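Local coordinates for glycosyl hydrolase, family 38 (Enterococcus faecalis, PDB 5KBP), which probably hydrolyses alpha-mannosidic bonds, releasing mannose from glycans, at residues K416-T421 and I801-A806. Sequence-based numbering, arbitrary orientation.
Sequences KTEVVT and IPFTAA
With CG of E418 anti to its backbone N (chi1 169°) and CG2 of V420 beside its own N and anti to the carbonyl carbon, two side chains of strand 416-430 are set against the ring of F803, and K416 adds a third. K416 runs extended through chi3 and bends at chi4 (-42°). Its CD sits over one face of the F803 ring, 3.7 Å from the centroid and offset toward the rim, a CH-pi contact between side chains that approach tip to tip. E418 passes the ring in the opposite direction. Its CB lies in the ring plane at the edge, 3.6 Å from CE2 of F803, while its CD comes within 3.4 Å of F803 CD2, with the carboxylate turned 70° from the ring. V420 crosses F803 at about a right angle and brings CG2 to 3.5 Å from F803 CD2. K416 NZ approaches E418 OE1 almost in line with its CD-OE1 bond, in a salt bridge of 2.6 Å that links the side chain over the face to the one at the edge and probably helps to hold both against the ring. Close to this bridge, K416 CE lies 3.0 Å from the carbonyl O of I801. No hydrogen bond spans the two segments, so side-chain packing carries the contact. Strand 416-430 pairs with strand 483-499, whose M499 also touches F803, whereas strand 804-807 pairs with strand 404-410, whose L408 meets both V420 and A805. The contact thus joins the loop entering one antiparallel sheet to a strand of another, and beyond it I801 and T804 lean on helix 304-332.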
ATOM      1  N   LYS A 416      25.066   4.900 -26.540  1.00 65.01           N
ATOM      2  CA  LYS A 416      25.298   4.422 -25.187  1.00 66.23           C
ATOM      3  C   LYS A 416      26.611   3.655 -25.112  1.00 64.79           C
ATOM      4  O   LYS A 416      26.861   2.753 -25.920  1.00 66.58           O
ATOM      5  CB  LYS A 416      24.145   3.541 -24.709  1.00 71.33           C
ATOM      6  CG  LYS A 416      23.864   3.725 -23.236  1.00 71.54           C
ATOM      7  CD  LYS A 416      22.961   2.658 -22.675  1.00 69.73           C
ATOM      8  CE  LYS A 416      22.835   2.845 -21.180  1.00 70.38           C
ATOM      9  NZ  LYS A 416      24.145   3.167 -20.551  1.00 66.26           N
ATOM     10  N   THR A 417      27.441   4.021 -24.138  1.00 56.40           N
ATOM     11  CA  THR A 417      28.710   3.359 -23.868  1.00 56.29           C
ATOM     12  C   THR A 417      28.694   2.876 -22.425  1.00 65.66           C
ATOM     13  O   THR A 417      28.496   3.675 -21.504  1.00 71.44           O
ATOM     14  CB  THR A 417      29.886   4.306 -24.104  1.00 56.04           C
ATOM     15  OG1 THR A 417      29.935   4.673 -25.489  1.00 59.39           O
ATOM     16  CG2 THR A 417      31.186   3.636 -23.711  1.00 70.73           C
ATOM     17  N   GLU A 418      28.906   1.576 -22.230  1.00 64.76           N
ATOM     18  CA  GLU A 418      28.744   0.989 -20.907  1.00 72.87           C
ATOM     19  C   GLU A 418      29.391  -0.389 -20.878  1.00 70.87           C
ATOM     20  O   GLU A 418      29.306  -1.138 -21.853  1.00 79.18           O
ATOM     21  CB  GLU A 418      27.256   0.888 -20.540  1.00 86.08           C
ATOM     22  CG  GLU A 418      26.948   0.061 -19.305  1.00100.18           C
ATOM     23  CD  GLU A 418      25.478   0.102 -18.938  1.00112.72           C
ATOM     24  OE1 GLU A 418      24.853   1.169 -19.111  1.00116.20           O
ATOM     25  OE2 GLU A 418      24.947  -0.933 -18.482  1.00117.80           O
ATOM     26  N   VAL A 419      30.040  -0.706 -19.761  1.00 57.20           N
ATOM     27  CA  VAL A 419      30.522  -2.056 -19.492  1.00 57.15           C
ATOM     28  C   VAL A 419      29.356  -2.840 -18.902  1.00 62.59           C
ATOM     29  O   VAL A 419      28.979  -2.636 -17.745  1.00 62.47           O
ATOM     30  CB  VAL A 419      31.730  -2.048 -18.550  1.00 59.75           C
ATOM     31  CG1 VAL A 419      32.119  -3.469 -18.177  1.00 65.43           C
ATOM     32  CG2 VAL A 419      32.901  -1.330 -19.202  1.00 44.86           C
ATOM     33  N   VAL A 420      28.783  -3.737 -19.698  1.00 64.20           N
ATOM     34  CA  VAL A 420      27.514  -4.379 -19.378  1.00 65.50           C
ATOM     35  C   VAL A 420      27.767  -5.737 -18.739  1.00 64.77           C
ATOM     36  O   VAL A 420      28.804  -6.374 -18.956  1.00 73.44           O
ATOM     37  CB  VAL A 420      26.640  -4.512 -20.645  1.00 73.35           C
ATOM     38  CG1 VAL A 420      25.190  -4.805 -20.280  1.00 74.07           C
ATOM     39  CG2 VAL A 420      26.736  -3.252 -21.481  1.00 82.60           C
ATOM     40  N   THR A 421      26.806  -6.175 -17.928  1.00 63.89           N
ATOM     41  CA  THR A 421      26.796  -7.497 -17.317  1.00 62.76           C
ATOM     42  C   THR A 421      25.543  -8.231 -17.773  1.00 60.28           C
ATOM     43  O   THR A 421      24.439  -7.679 -17.709  1.00 72.47           O
ATOM     44  CB  THR A 421      26.843  -7.395 -15.786  1.00 66.28           C
ATOM     45  OG1 THR A 421      28.206  -7.400 -15.341  1.00 63.34           O
ATOM     46  CG2 THR A 421      26.086  -8.543 -15.131  1.00 66.00           C
ATOM     47  N   ILE A 801      19.190   5.253 -17.842  1.00 55.10           N
ATOM     48  CA  ILE A 801      18.475   4.251 -18.629  1.00 52.99           C
ATOM     49  C   ILE A 801      19.354   3.015 -18.781  1.00 57.62           C
ATOM     50  O   ILE A 801      20.238   2.992 -19.645  1.00 62.06           O
ATOM     51  CB  ILE A 801      18.073   4.815 -20.000  1.00 50.11           C
ATOM     52  CG1 ILE A 801      17.331   6.143 -19.832  1.00 55.06           C
ATOM     53  CG2 ILE A 801      17.216   3.812 -20.758  1.00 51.84           C
ATOM     54  CD1 ILE A 801      17.032   6.847 -21.136  1.00 62.75           C
ATOM     55  N   PRO A 802      19.147   1.969 -17.984  1.00 53.23           N
ATOM     56  CA  PRO A 802      20.025   0.797 -18.063  1.00 58.62           C
ATOM     57  C   PRO A 802      19.780  -0.011 -19.329  1.00 66.21           C
ATOM     58  O   PRO A 802      18.721   0.059 -19.956  1.00 62.45           O
ATOM     59  CB  PRO A 802      19.649  -0.005 -16.815  1.00 55.20           C
ATOM     60  CG  PRO A 802      18.218   0.355 -16.573  1.00 55.49           C
ATOM     61  CD  PRO A 802      18.091   1.805 -16.970  1.00 54.87           C
ATOM     62  N   PHE A 803      20.796  -0.788 -19.701  1.00 76.10           N
ATOM     63  CA  PHE A 803      20.658  -1.710 -20.819  1.00 73.51           C
ATOM     64  C   PHE A 803      19.632  -2.790 -20.494  1.00 70.09           C
ATOM     65  O   PHE A 803      19.432  -3.163 -19.335  1.00 79.97           O
ATOM     66  CB  PHE A 803      22.003  -2.360 -21.156  1.00 75.27           C
ATOM     67  CG  PHE A 803      22.805  -1.611 -22.185  1.00 79.80           C
ATOM     68  CD1 PHE A 803      22.364  -1.521 -23.494  1.00 74.32           C
ATOM     69  CD2 PHE A 803      24.009  -1.014 -21.847  1.00 86.66           C
ATOM     70  CE1 PHE A 803      23.099  -0.837 -24.444  1.00 75.65           C
ATOM     71  CE2 PHE A 803      24.752  -0.332 -22.796  1.00 82.49           C
ATOM     72  CZ  PHE A 803      24.296  -0.244 -24.096  1.00 78.90           C
ATOM     73  N   THR A 804      18.975  -3.293 -21.535  1.00 62.82           N
ATOM     74  CA  THR A 804      18.034  -4.401 -21.415  1.00 52.23           C
ATOM     75  C   THR A 804      18.668  -5.627 -22.061  1.00 59.49           C
ATOM     76  O   THR A 804      18.780  -5.702 -23.290  1.00 72.56           O
ATOM     77  CB  THR A 804      16.693  -4.066 -22.064  1.00 46.14           C
ATOM     78  OG1 THR A 804      16.048  -3.023 -21.323  1.00 53.69           O
ATOM     79  CG2 THR A 804      15.795  -5.295 -22.091  1.00 47.69           C
ATOM     80  N   ALA A 805      19.094  -6.573 -21.231  1.00 51.33           N
ATOM     81  CA  ALA A 805      19.690  -7.820 -21.685  1.00 50.73           C
ATOM     82  C   ALA A 805      18.683  -8.951 -21.537  1.00 50.79           C
ATOM     83  O   ALA A 805      17.933  -9.003 -20.557  1.00 62.08           O
ATOM     84  CB  ALA A 805      20.961  -8.145 -20.897  1.00 46.51           C
ATOM     85  N   ALA A 806      18.670  -9.855 -22.513  1.00 51.46           N
ATOM     86  CA  ALA A 806      17.713 -10.948 -22.519  1.00 46.61           C
ATOM     87  C   ALA A 806      18.309 -12.143 -23.241  1.00 49.68           C
ATOM     88  O   ALA A 806      18.904 -11.996 -24.309  1.00 53.27           O
ATOM     89  CB  ALA A 806      16.406 -10.539 -23.197  1.00 52.86           C
TER